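Local coordinates for tetratricopeptide repeat protein (Parabacteroides merdae ATCC 43184, PDB 4R7S), which is of unknown function but folds as an all-helical tetratricopeptide repeat protein, consistent with a role in binding other proteins or peptides, at residues K235-M240 / E245-L250; G182-Y187 / Y214-K219; L43-G48 / T65-G70; S83-L88 / L95-T100. All coordinates share one frame; numbering follows the deposited sequence.

Contact 1. Residues K235-M240 / E245-L250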
loop_
_atom_site.group_PDB
_atom_site.type_symbol
_atom_site.label_atom_id
_atom_site.label_comp_id
_atom_site.label_asym_id
_atom_site.label_seq_id
_atom_site.Cartn_x
_atom_site.Cartn_y
_atom_site.Cartn_z
ATOM N N LYS A 235 20.404 6.436 7.747
ATOM C CA LYS A 235 20.746 7.241 6.563
ATOM C C LYS A 235 20.398 6.494 5.275
ATOM O O LYS A 235 19.762 7.065 4.383
ATOM C CB LYS A 235 22.226 7.632 6.565
ATOM C CG LYS A 235 22.491 8.947 7.280
ATOM C CD LYS A 235 23.836 8.935 7.976
ATOM C CE LYS A 235 24.190 10.274 8.592
ATOM N NZ LYS A 235 24.589 11.291 7.574
ATOM N N LYS A 236 20.741 5.194 5.223
ATOM C CA LYS A 236 20.453 4.339 4.077
ATOM C C LYS A 236 18.918 4.254 3.809
ATOM O O LYS A 236 18.499 4.400 2.651
ATOM C CB LYS A 236 21.081 2.949 4.265
ATOM C CG LYS A 236 20.829 1.976 3.094
ATOM C CD LYS A 236 21.466 2.384 1.774
ATOM C CE LYS A 236 20.906 1.585 0.621
ATOM N NZ LYS A 236 21.522 1.993 -0.665
ATOM N N ALA A 237 18.102 4.062 4.872
ATOM C CA ALA A 237 16.635 4.027 4.768
ATOM C C ALA A 237 16.081 5.391 4.275
ATOM O O ALA A 237 15.129 5.411 3.494
ATOM C CB ALA A 237 16.013 3.653 6.111
ATOM N N GLU A 238 16.694 6.517 4.707
ATOM C CA GLU A 238 16.282 7.859 4.268
ATOM C C GLU A 238 16.512 7.995 2.745
ATOM O O GLU A 238 15.592 8.394 2.006
ATOM C CB GLU A 238 17.044 8.942 5.051
ATOM C CG GLU A 238 16.701 10.367 4.647
ATOM C CD GLU A 238 17.286 11.466 5.515
ATOM O OE1 GLU A 238 18.411 11.298 6.050
ATOM O OE2 GLU A 238 16.618 12.521 5.630
ATOM N N SER A 239 17.719 7.580 2.284
ATOM C CA SER A 239 18.105 7.582 0.876
ATOM C C SER A 239 17.162 6.702 0.034
ATOM O O SER A 239 17.184 6.790 -1.195
ATOM C CB SER A 239 19.548 7.107 0.719
ATOM O OG SER A 239 19.645 5.693 0.670
HETATM N N MSE A 240 16.343 5.852 0.705
HETATM C CA MSE A 240 15.402 4.930 0.071
HETATM C C MSE A 240 13.942 5.425 0.158
HETATM O O MSE A 240 13.019 4.724 -0.285
HETATM C CB MSE A 240 15.552 3.535 0.688
HETATM C CG MSE A 240 16.824 2.846 0.232
HETATM SE SE MSE A 240 17.142 1.158 1.120
HETATM C CE MSE A 240 15.800 0.076 0.136
ATOM N N GLU A 245 10.411 12.748 8.480
ATOM C CA GLU A 245 10.177 13.256 9.851
ATOM C C GLU A 245 10.640 12.246 10.897
ATOM O O GLU A 245 11.374 12.612 11.816
ATOM C CB GLU A 245 8.692 13.579 10.123
ATOM C CG GLU A 245 8.053 14.657 9.269
ATOM C CD GLU A 245 6.562 14.756 9.532
ATOM O OE1 GLU A 245 5.814 13.872 9.050
ATOM O OE2 GLU A 245 6.148 15.683 10.266
ATOM N N VAL A 246 10.183 10.972 10.748
ATOM C CA VAL A 246 10.471 9.854 11.650
ATOM C C VAL A 246 11.956 9.503 11.544
ATOM O O VAL A 246 12.610 9.334 12.585
ATOM C CB VAL A 246 9.525 8.643 11.379
ATOM C CG1 VAL A 246 10.070 7.335 11.965
ATOM C CG2 VAL A 246 8.118 8.924 11.906
ATOM N N ILE A 247 12.505 9.469 10.303
ATOM C CA ILE A 247 13.918 9.162 10.103
ATOM C C ILE A 247 14.777 10.243 10.772
ATOM O O ILE A 247 15.834 9.913 11.318
ATOM C CB ILE A 247 14.289 8.909 8.612
ATOM C CG1 ILE A 247 15.452 7.911 8.477
ATOM C CG2 ILE A 247 14.585 10.182 7.856
ATOM C CD1 ILE A 247 15.069 6.480 8.595
ATOM N N LYS A 248 14.274 11.505 10.812
ATOM C CA LYS A 248 14.936 12.646 11.470
ATOM C C LYS A 248 15.050 12.390 13.001
ATOM O O LYS A 248 16.123 12.589 13.570
ATOM C CB LYS A 248 14.173 13.969 11.180
ATOM C CG LYS A 248 14.913 15.239 11.612
ATOM C CD LYS A 248 14.009 16.469 11.725
ATOM C CE LYS A 248 14.037 17.095 13.103
ATOM N NZ LYS A 248 15.375 17.650 13.450
ATOM N N GLU A 249 13.942 11.937 13.642
ATOM C CA GLU A 249 13.864 11.642 15.081
ATOM C C GLU A 249 14.743 10.448 15.487
ATOM O O GLU A 249 15.306 10.473 16.587
ATOM C CB GLU A 249 12.409 11.374 15.534
ATOM C CG GLU A 249 11.422 12.511 15.285
ATOM C CD GLU A 249 11.661 13.876 15.915
ATOM O OE1 GLU A 249 12.339 13.969 16.968
ATOM O OE2 GLU A 249 11.099 14.855 15.375
ATOM N N LEU A 250 14.821 9.396 14.623
ATOM C CA LEU A 250 15.635 8.201 14.875
ATOM C C LEU A 250 17.104 8.569 14.865
ATOM O O LEU A 250 17.841 8.182 15.766
ATOM C CB LEU A 250 15.363 7.103 13.818
ATOM C CG LEU A 250 13.993 6.442 13.816
ATOM C CD1 LEU A 250 13.830 5.567 12.593
ATOM C CD2 LEU A 250 13.739 5.666 15.108
#
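The last two helices of this tetratricopeptide repeat fold, 227-238 and 244-252, meet where Ile247 lies against Ala237 and Glu238. The connection between the two segments is short, and the backbones come closest at Glu238 and Ile247, whose CA atoms are 6.4 Å apart. Within 245-250, Ile247 alone meets the other segment, and it divides its branches between two partners. Its CD1 reaches inward to the CB of Ala237, 3.9 Å away, an apolar contact between buried residues. The other branch, Ile247 CG2, lies alongside the Glu238 chain from CB to the carboxylate, with Glu238 CG and CD each 3.8 Å away; Ile247 CG1 also touches Glu238 CB. Glu238 can offer this length of hydrocarbon because its chain is stretched out, with CG anti to the backbone N (chi1 179°) and CD anti in turn (chi2 172°). The methylenes and the carboxylate carbon are thus drawn across the isoleucine, and the two side chains cross obliquely. No hydrogen bond joins the segments. Glu238 also touches Lys244 and Leu251, which extends its contact along helix 244-252. Ala237 and Ile247 both pack on Val215 of helix 211-223, so the inner side of the contact is closed by a third helix. This packing of one isoleucine on an alanine and the aliphatic part of a glutamate joins successive helices in the C-terminal part of a tetratricopeptide repeat superhelix.

Contact 2. Residues G182-Y187 / Y214-K219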
loop_
_atom_site.group_PDB
_atom_site.type_symbol
_atom_site.label_atom_id
_atom_site.label_comp_id
_atom_site.label_asym_id
_atom_site.label_seq_id
_atom_site.Cartn_x
_atom_site.Cartn_y
_atom_site.Cartn_z
ATOM N N GLY A 182 8.428 -9.438 7.798
ATOM C CA GLY A 182 7.246 -9.396 8.655
ATOM C C GLY A 182 7.509 -10.111 9.969
ATOM O O GLY A 182 7.233 -9.574 11.045
ATOM N N ARG A 183 8.105 -11.313 9.886
ATOM C CA ARG A 183 8.447 -12.092 11.068
ATOM C C ARG A 183 9.493 -11.363 11.909
ATOM O O ARG A 183 9.352 -11.358 13.139
ATOM C CB ARG A 183 8.923 -13.518 10.713
ATOM C CG ARG A 183 8.954 -14.410 11.942
ATOM C CD ARG A 183 9.144 -15.867 11.608
ATOM N NE ARG A 183 10.489 -16.102 11.117
ATOM C CZ ARG A 183 10.919 -17.272 10.678
ATOM N NH1 ARG A 183 10.114 -18.325 10.690
ATOM N NH2 ARG A 183 12.162 -17.406 10.241
ATOM N N ALA A 184 10.534 -10.758 11.267
ATOM C CA ALA A 184 11.564 -10.003 12.004
ATOM C C ALA A 184 10.917 -8.858 12.803
ATOM O O ALA A 184 11.263 -8.654 13.960
ATOM C CB ALA A 184 12.631 -9.448 11.060
ATOM N N ASP A 185 9.947 -8.155 12.200
ATOM C CA ASP A 185 9.249 -7.042 12.842
ATOM C C ASP A 185 8.477 -7.541 14.049
ATOM O O ASP A 185 8.429 -6.847 15.072
ATOM C CB ASP A 185 8.319 -6.303 11.859
ATOM C CG ASP A 185 7.821 -4.975 12.410
ATOM O OD1 ASP A 185 8.664 -4.082 12.655
ATOM O OD2 ASP A 185 6.594 -4.849 12.650
ATOM N N LEU A 186 7.893 -8.741 13.937
ATOM C CA LEU A 186 7.172 -9.372 15.042
ATOM C C LEU A 186 8.142 -9.686 16.174
ATOM O O LEU A 186 7.834 -9.400 17.333
ATOM C CB LEU A 186 6.464 -10.666 14.590
ATOM C CG LEU A 186 6.051 -11.617 15.717
ATOM C CD1 LEU A 186 4.868 -11.080 16.489
ATOM C CD2 LEU A 186 5.713 -12.936 15.167
ATOM N N TYR A 187 9.317 -10.258 15.836
ATOM C CA TYR A 187 10.319 -10.599 16.839
ATOM C C TYR A 187 10.831 -9.342 17.560
ATOM O O TYR A 187 10.972 -9.363 18.784
ATOM C CB TYR A 187 11.458 -11.396 16.223
ATOM C CG TYR A 187 11.085 -12.825 15.875
ATOM C CD1 TYR A 187 10.235 -13.567 16.698
ATOM C CD2 TYR A 187 11.662 -13.470 14.783
ATOM C CE1 TYR A 187 9.925 -14.901 16.408
ATOM C CE2 TYR A 187 11.367 -14.806 14.489
ATOM C CZ TYR A 187 10.488 -15.513 15.297
ATOM O OH TYR A 187 10.201 -16.827 15.012
ATOM N N TYR A 214 15.885 -1.591 6.924
ATOM C CA TYR A 214 17.069 -0.836 7.349
ATOM C C TYR A 214 16.740 -0.109 8.653
ATOM O O TYR A 214 17.556 -0.133 9.567
ATOM C CB TYR A 214 17.565 0.133 6.267
ATOM C CG TYR A 214 18.508 -0.482 5.255
ATOM C CD1 TYR A 214 19.871 -0.592 5.520
ATOM C CD2 TYR A 214 18.046 -0.923 4.019
ATOM C CE1 TYR A 214 20.748 -1.168 4.597
ATOM C CE2 TYR A 214 18.916 -1.485 3.077
ATOM C CZ TYR A 214 20.273 -1.584 3.362
ATOM O OH TYR A 214 21.151 -2.081 2.420
ATOM N N VAL A 215 15.507 0.452 8.778
ATOM C CA VAL A 215 15.040 1.112 10.019
ATOM C C VAL A 215 15.038 0.072 11.146
ATOM O O VAL A 215 15.597 0.332 12.207
ATOM C CB VAL A 215 13.653 1.801 9.864
ATOM C CG1 VAL A 215 13.035 2.159 11.220
ATOM C CG2 VAL A 215 13.752 3.035 8.989
ATOM N N LEU A 216 14.457 -1.123 10.877
ATOM C CA LEU A 216 14.376 -2.250 11.803
ATOM C C LEU A 216 15.771 -2.672 12.286
ATOM O O LEU A 216 15.983 -2.755 13.504
ATOM C CB LEU A 216 13.631 -3.447 11.177
ATOM C CG LEU A 216 13.182 -4.522 12.193
ATOM C CD1 LEU A 216 12.239 -3.937 13.267
ATOM C CD2 LEU A 216 12.553 -5.708 11.510
ATOM N N ARG A 217 16.726 -2.890 11.356
ATOM C CA ARG A 217 18.099 -3.206 11.752
ATOM C C ARG A 217 18.751 -2.029 12.535
ATOM O O ARG A 217 19.512 -2.261 13.480
ATOM C CB ARG A 217 18.961 -3.574 10.542
ATOM C CG ARG A 217 20.251 -4.275 10.985
ATOM C CD ARG A 217 20.990 -4.878 9.833
ATOM N NE ARG A 217 21.560 -3.845 8.977
ATOM C CZ ARG A 217 22.431 -4.089 8.013
ATOM N NH1 ARG A 217 22.821 -5.332 7.762
ATOM N NH2 ARG A 217 22.916 -3.093 7.282
ATOM N N GLY A 218 18.434 -0.801 12.149
ATOM C CA GLY A 218 18.968 0.386 12.812
ATOM C C GLY A 218 18.492 0.504 14.248
ATOM O O GLY A 218 19.282 0.787 15.159
ATOM N N LYS A 219 17.191 0.218 14.457
ATOM C CA LYS A 219 16.542 0.257 15.758
ATOM C C LYS A 219 17.123 -0.794 16.685
ATOM O O LYS A 219 17.286 -0.530 17.888
ATOM C CB LYS A 219 15.045 0.073 15.604
ATOM C CG LYS A 219 14.304 1.356 15.279
ATOM C CD LYS A 219 12.831 1.122 15.490
ATOM C CE LYS A 219 11.952 2.128 14.801
ATOM N NZ LYS A 219 10.682 1.494 14.347
#
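Both segments are helical throughout, and their backbones are nearest at Asp185 and Leu216, with CA atoms 7.1 Å apart. The segments lie on helices 178-189 and 211-223, and one further helix, 193-206, comes between these two in the chain. Leu216 supplies all the side-chain contact from the second segment. Its CG stands anti to the backbone N (chi1 -165°), which sends both methyls across the interface. Leu216 CD2 is 3.8 Å from Ala184 CB and 3.6 Å from Asp185 N. The other methyl, CD1, comes to 3.6 Å from Asp185 OD1, a van der Waals contact between a methyl and a carboxylate oxygen. The other oxygen, OD2, is held in a salt bridge by Lys154, while Lys219 NZ stays 6.2 Å from Asp185 OD1 and is not in contact with it. Ile200 of helix 193-206 touches both Ala184 and Leu216; such packing between alternate helices, with the intervening one touching both, is consistent with a tetratricopeptide-type superhelix. No hydrogen bond crosses between the segments. The chemistry implies a contact that rests on apolar packing at Ala184, beside a carboxylate whose salt bridge goes to Lys154.

Contact 3. Residues L43-G48 / T65-G70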
loop_
_atom_site.group_PDB
_atom_site.type_symbol
_atom_site.label_atom_id
_atom_site.label_comp_id
_atom_site.label_asym_id
_atom_site.label_seq_id
_atom_site.Cartn_x
_atom_site.Cartn_y
_atom_site.Cartn_z
ATOM N N LEU A 43 -12.755 8.594 -19.247
ATOM C CA LEU A 43 -11.575 9.383 -19.557
ATOM C C LEU A 43 -11.028 9.985 -18.279
ATOM O O LEU A 43 -9.809 9.967 -18.077
ATOM C CB LEU A 43 -11.888 10.477 -20.596
ATOM C CG LEU A 43 -12.315 10.003 -21.982
ATOM C CD1 LEU A 43 -12.274 11.166 -22.985
ATOM C CD2 LEU A 43 -11.440 8.837 -22.455
ATOM N N LEU A 44 -11.937 10.458 -17.387
ATOM C CA LEU A 44 -11.571 11.038 -16.095
ATOM C C LEU A 44 -10.907 9.990 -15.198
ATOM O O LEU A 44 -9.987 10.338 -14.467
ATOM C CB LEU A 44 -12.769 11.687 -15.393
ATOM C CG LEU A 44 -13.185 13.028 -16.002
ATOM C CD1 LEU A 44 -14.675 13.287 -15.861
ATOM C CD2 LEU A 44 -12.346 14.175 -15.488
ATOM N N THR A 45 -11.293 8.707 -15.322
ATOM C CA THR A 45 -10.702 7.622 -14.526
ATOM C C THR A 45 -9.238 7.451 -14.937
ATOM O O THR A 45 -8.375 7.502 -14.054
ATOM C CB THR A 45 -11.515 6.314 -14.614
ATOM O OG1 THR A 45 -12.898 6.591 -14.402
ATOM C CG2 THR A 45 -11.097 5.312 -13.581
ATOM N N ASN A 46 -8.968 7.300 -16.269
ATOM C CA ASN A 46 -7.630 7.181 -16.873
ATOM C C ASN A 46 -6.762 8.373 -16.490
ATOM O O ASN A 46 -5.636 8.181 -16.036
ATOM C CB ASN A 46 -7.712 7.098 -18.410
ATOM C CG ASN A 46 -8.441 5.908 -18.997
ATOM O OD1 ASN A 46 -8.414 4.785 -18.460
ATOM N ND2 ASN A 46 -9.046 6.134 -20.175
ATOM N N LEU A 47 -7.308 9.594 -16.621
ATOM C CA LEU A 47 -6.641 10.855 -16.269
ATOM C C LEU A 47 -6.210 10.814 -14.797
ATOM O O LEU A 47 -5.044 11.067 -14.507
ATOM C CB LEU A 47 -7.546 12.070 -16.566
ATOM C CG LEU A 47 -6.995 13.463 -16.240
ATOM C CD1 LEU A 47 -5.840 13.857 -17.156
ATOM C CD2 LEU A 47 -8.085 14.520 -16.354
ATOM N N GLY A 48 -7.121 10.420 -13.910
ATOM C CA GLY A 48 -6.832 10.287 -12.489
ATOM C C GLY A 48 -5.623 9.408 -12.231
ATOM O O GLY A 48 -4.727 9.811 -11.492
ATOM N N THR A 65 -12.918 12.033 -8.315
ATOM C CA THR A 65 -14.142 12.576 -7.737
ATOM C C THR A 65 -15.150 12.910 -8.861
ATOM O O THR A 65 -16.342 12.594 -8.726
ATOM C CB THR A 65 -13.829 13.782 -6.833
ATOM O OG1 THR A 65 -13.117 13.295 -5.691
ATOM C CG2 THR A 65 -15.082 14.504 -6.362
ATOM N N SER A 66 -14.650 13.482 -9.976
ATOM C CA SER A 66 -15.452 13.846 -11.139
ATOM C C SER A 66 -15.991 12.619 -11.822
ATOM O O SER A 66 -17.172 12.587 -12.138
ATOM C CB SER A 66 -14.626 14.665 -12.125
ATOM O OG SER A 66 -14.185 15.876 -11.534
ATOM N N ALA A 67 -15.138 11.601 -12.048
ATOM C CA ALA A 67 -15.503 10.318 -12.665
ATOM C C ALA A 67 -16.603 9.613 -11.859
ATOM O O ALA A 67 -17.517 9.045 -12.432
ATOM C CB ALA A 67 -14.270 9.416 -12.757
ATOM N N LEU A 68 -16.492 9.646 -10.529
ATOM C CA LEU A 68 -17.410 8.983 -9.612
ATOM C C LEU A 68 -18.828 9.614 -9.643
ATOM O O LEU A 68 -19.815 8.879 -9.539
ATOM C CB LEU A 68 -16.824 8.983 -8.186
ATOM C CG LEU A 68 -17.469 8.018 -7.202
ATOM C CD1 LEU A 68 -17.294 6.568 -7.628
ATOM C CD2 LEU A 68 -16.924 8.213 -5.837
ATOM N N SER A 69 -18.903 10.941 -9.845
ATOM C CA SER A 69 -20.111 11.778 -9.906
ATOM C C SER A 69 -21.423 11.067 -10.416
ATOM O O SER A 69 -22.434 11.047 -9.686
ATOM C CB SER A 69 -19.852 13.014 -10.757
ATOM O OG SER A 69 -20.931 13.921 -10.633
ATOM N N GLY A 70 -21.410 10.513 -11.632
ATOM C CA GLY A 70 -22.605 9.847 -12.135
ATOM C C GLY A 70 -22.561 8.340 -12.033
ATOM O O GLY A 70 -23.496 7.670 -12.469
#
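Leu44 and Ala67 form the tight part of this contact between helices 40-52 and 57-68, and their CA atoms are only 5.3 Å apart. Their CB atoms meet at 3.8 Å, and the small side chain of Ala67 is consistent with so close an approach. Thr45 closes one flank of that methyl, its OG1 lying 3.5 Å from Ala67 CB. The hydroxyl is satisfied within its own helix: OG1 sits anti to the carbonyl carbon, beside the backbone N (chi1 -48°), and hydrogen-bonds to Tyr41 O one turn back. Ile77 of helix 75-87 covers Thr45 and Ala67 together. The packing is slacker toward Leu44 and Ser66, both partly exposed. Here both methyls of Leu44 come to Ser66 CB from one side, CD1 at 4.0 Å and CD2 at 4.1 Å, while Ser66 OG takes no part across the contact and bonds to Ile62 O of its own helix. Close packing of consecutive helices through an alanine fits the tetratricopeptide repeat family to which both segments belong. Across the interface the chemistry is therefore almost wholly van der Waals: the hydroxyls serve their own helices, and closeness rests on an alanine facing a leucine.

Contact 4. Residues S83-L88 / L95-T100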
loop_
_atom_site.group_PDB
_atom_site.type_symbol
_atom_site.label_atom_id
_atom_site.label_comp_id
_atom_site.label_asym_id
_atom_site.label_seq_id
_atom_site.Cartn_x
_atom_site.Cartn_y
_atom_site.Cartn_z
ATOM N N SER A 83 -7.626 3.904 -2.668
ATOM C CA SER A 83 -6.183 3.696 -2.652
ATOM C C SER A 83 -5.466 5.046 -2.638
ATOM O O SER A 83 -4.466 5.201 -1.940
ATOM C CB SER A 83 -5.749 2.876 -3.860
ATOM O OG SER A 83 -4.341 2.735 -3.902
ATOM N N LEU A 84 -5.980 6.019 -3.391
ATOM C CA LEU A 84 -5.392 7.345 -3.409
ATOM C C LEU A 84 -5.577 8.030 -2.041
ATOM O O LEU A 84 -4.627 8.637 -1.549
ATOM C CB LEU A 84 -5.970 8.200 -4.553
ATOM C CG LEU A 84 -5.457 9.645 -4.658
ATOM C CD1 LEU A 84 -3.958 9.706 -4.901
ATOM C CD2 LEU A 84 -6.169 10.374 -5.734
ATOM N N TYR A 85 -6.773 7.898 -1.419
ATOM C CA TYR A 85 -7.057 8.468 -0.098
ATOM C C TYR A 85 -6.080 7.940 0.945
ATOM O O TYR A 85 -5.608 8.702 1.782
ATOM C CB TYR A 85 -8.500 8.173 0.337
ATOM C CG TYR A 85 -9.536 9.153 -0.174
ATOM C CD1 TYR A 85 -9.287 10.522 -0.182
ATOM C CD2 TYR A 85 -10.787 8.716 -0.603
ATOM C CE1 TYR A 85 -10.247 11.432 -0.627
ATOM C CE2 TYR A 85 -11.765 9.620 -1.021
ATOM C CZ TYR A 85 -11.489 10.978 -1.035
ATOM O OH TYR A 85 -12.428 11.882 -1.460
ATOM N N THR A 86 -5.759 6.638 0.868
ATOM C CA THR A 86 -4.834 5.946 1.749
ATOM C C THR A 86 -3.448 6.587 1.611
ATOM O O THR A 86 -2.822 6.890 2.633
ATOM C CB THR A 86 -4.848 4.433 1.451
ATOM O OG1 THR A 86 -6.144 3.924 1.774
ATOM C CG2 THR A 86 -3.823 3.660 2.280
ATOM N N GLU A 87 -3.007 6.843 0.356
ATOM C CA GLU A 87 -1.726 7.468 0.031
ATOM C C GLU A 87 -1.685 8.914 0.564
ATOM O O GLU A 87 -0.618 9.386 0.965
ATOM C CB GLU A 87 -1.491 7.423 -1.485
ATOM C CG GLU A 87 -0.029 7.585 -1.864
ATOM C CD GLU A 87 0.304 7.715 -3.337
ATOM O OE1 GLU A 87 -0.427 7.137 -4.171
ATOM O OE2 GLU A 87 1.345 8.337 -3.651
ATOM N N LEU A 88 -2.850 9.599 0.603
ATOM C CA LEU A 88 -2.959 10.960 1.125
ATOM C C LEU A 88 -3.155 10.966 2.651
ATOM O O LEU A 88 -3.242 12.044 3.249
ATOM C CB LEU A 88 -4.119 11.716 0.468
ATOM C CG LEU A 88 -4.050 12.024 -1.018
ATOM C CD1 LEU A 88 -5.418 12.502 -1.525
ATOM C CD2 LEU A 88 -2.996 13.077 -1.318
ATOM N N LEU A 95 -11.701 4.433 3.843
ATOM C CA LEU A 95 -12.591 3.462 4.480
ATOM C C LEU A 95 -14.009 3.616 3.936
ATOM O O LEU A 95 -14.593 2.621 3.501
ATOM C CB LEU A 95 -12.543 3.632 6.029
ATOM C CG LEU A 95 -13.559 2.874 6.920
ATOM C CD1 LEU A 95 -13.474 1.363 6.749
ATOM C CD2 LEU A 95 -13.333 3.201 8.377
ATOM N N ASN A 96 -14.525 4.862 3.876
ATOM C CA ASN A 96 -15.862 5.138 3.344
ATOM C C ASN A 96 -16.029 4.612 1.885
ATOM O O ASN A 96 -17.095 4.075 1.551
ATOM C CB ASN A 96 -16.181 6.641 3.420
ATOM C CG ASN A 96 -17.485 7.037 2.752
ATOM O OD1 ASN A 96 -18.565 6.502 3.060
ATOM N ND2 ASN A 96 -17.406 7.956 1.785
ATOM N N ASP A 97 -14.989 4.768 1.032
ATOM C CA ASP A 97 -15.036 4.267 -0.349
ATOM C C ASP A 97 -15.025 2.712 -0.387
ATOM O O ASP A 97 -15.766 2.133 -1.202
ATOM C CB ASP A 97 -13.897 4.851 -1.192
ATOM C CG ASP A 97 -14.176 6.219 -1.804
ATOM O OD1 ASP A 97 -15.310 6.739 -1.633
ATOM O OD2 ASP A 97 -13.267 6.768 -2.448
ATOM N N TYR A 98 -14.238 2.044 0.527
ATOM C CA TYR A 98 -14.231 0.575 0.627
ATOM C C TYR A 98 -15.582 0.117 1.153
ATOM O O TYR A 98 -16.088 -0.920 0.728
ATOM C CB TYR A 98 -13.079 0.029 1.509
ATOM C CG TYR A 98 -11.704 0.211 0.890
ATOM C CD1 TYR A 98 -11.406 -0.320 -0.367
ATOM C CD2 TYR A 98 -10.693 0.886 1.570
ATOM C CE1 TYR A 98 -10.158 -0.127 -0.958
ATOM C CE2 TYR A 98 -9.432 1.064 1.001
ATOM C CZ TYR A 98 -9.175 0.569 -0.274
ATOM O OH TYR A 98 -7.954 0.748 -0.877
ATOM N N ASN A 99 -16.200 0.920 2.026
ATOM C CA ASN A 99 -17.520 0.596 2.553
ATOM C C ASN A 99 -18.567 0.665 1.451
ATOM O O ASN A 99 -19.378 -0.246 1.334
ATOM C CB ASN A 99 -17.883 1.511 3.699
ATOM C CG ASN A 99 -17.162 1.178 4.971
ATOM O OD1 ASN A 99 -16.492 0.122 5.114
ATOM N ND2 ASN A 99 -17.308 2.081 5.934
ATOM N N THR A 100 -18.502 1.692 0.607
ATOM C CA THR A 100 -19.392 1.818 -0.548
ATOM C C THR A 100 -19.169 0.593 -1.445
ATOM O O THR A 100 -20.124 -0.112 -1.799
ATOM C CB THR A 100 -19.138 3.158 -1.305
ATOM O OG1 THR A 100 -19.351 4.263 -0.424
ATOM C CG2 THR A 100 -20.015 3.309 -2.552
HETATM O O HOH W 1 -5.942 1.262 0.933
#
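Tyr85 and Asp97 meet between helices 75-87 and 91-104, their side chains crossing at about a right angle, with Asp97 OD2 near the plane of the tyrosine ring at its edge, 3.5 Å from Tyr85 CE2. Ring and carboxylate planes are 45° apart, and such an approach probably lets the positive rim of the ring ease the oxygen's charge. Tyr98 makes the second point of contact. Its hydroxyl, OH, comes to 3.6 Å from Ser83 N without a hydrogen bond, while a water at 2.8 Å from Tyr98 OH and 2.8 Å from Thr86 OG1 hydrogen-bonds to both and bridges the helices. The ring leans toward the first helix because CG lies beside the backbone N (chi1 -69°), which brings its far end nearer. In the next shell, Arg81 forms a salt bridge with Asp97 OD1, Thr86 OG1 also bonds to Ala82 O, and Arg52 NH2 hydrogen-bonds to Ser83 OG. The segments 83-87 and 95-100 run nearly antiparallel (163°), their axes 9.7 Å apart at closest approach. Leu61 of helix 57-68 packs on Tyr85, and Ala111 and Cys114 of helix 109-121 on Tyr98, so this tetratricopeptide repeat hairpin is sandwiched between its neighbours in the chain.

Contacts 1, 2 and 4 are buried, whereas contact 3 is partly buried. The centre of contact 4 lies about 11 Å from the centre of the chain, the nearest of the four; aromatic rings and a bridging water set it apart from the largely aliphatic packing of the others, although carboxylates also border contacts 1 and 2. Residues 214-219 of contact 2 pack on both segments of contact 1, with the Tyr214 ring against Lys236 and Met240 and Val215 against Ile247. Contacts 3 and 4 do not touch, their nearest atoms being about 5 Å apart, but helices 57-68 and 75-87 are consecutive. Contacts 2 and 3 lie on opposite sides of the chain's centre.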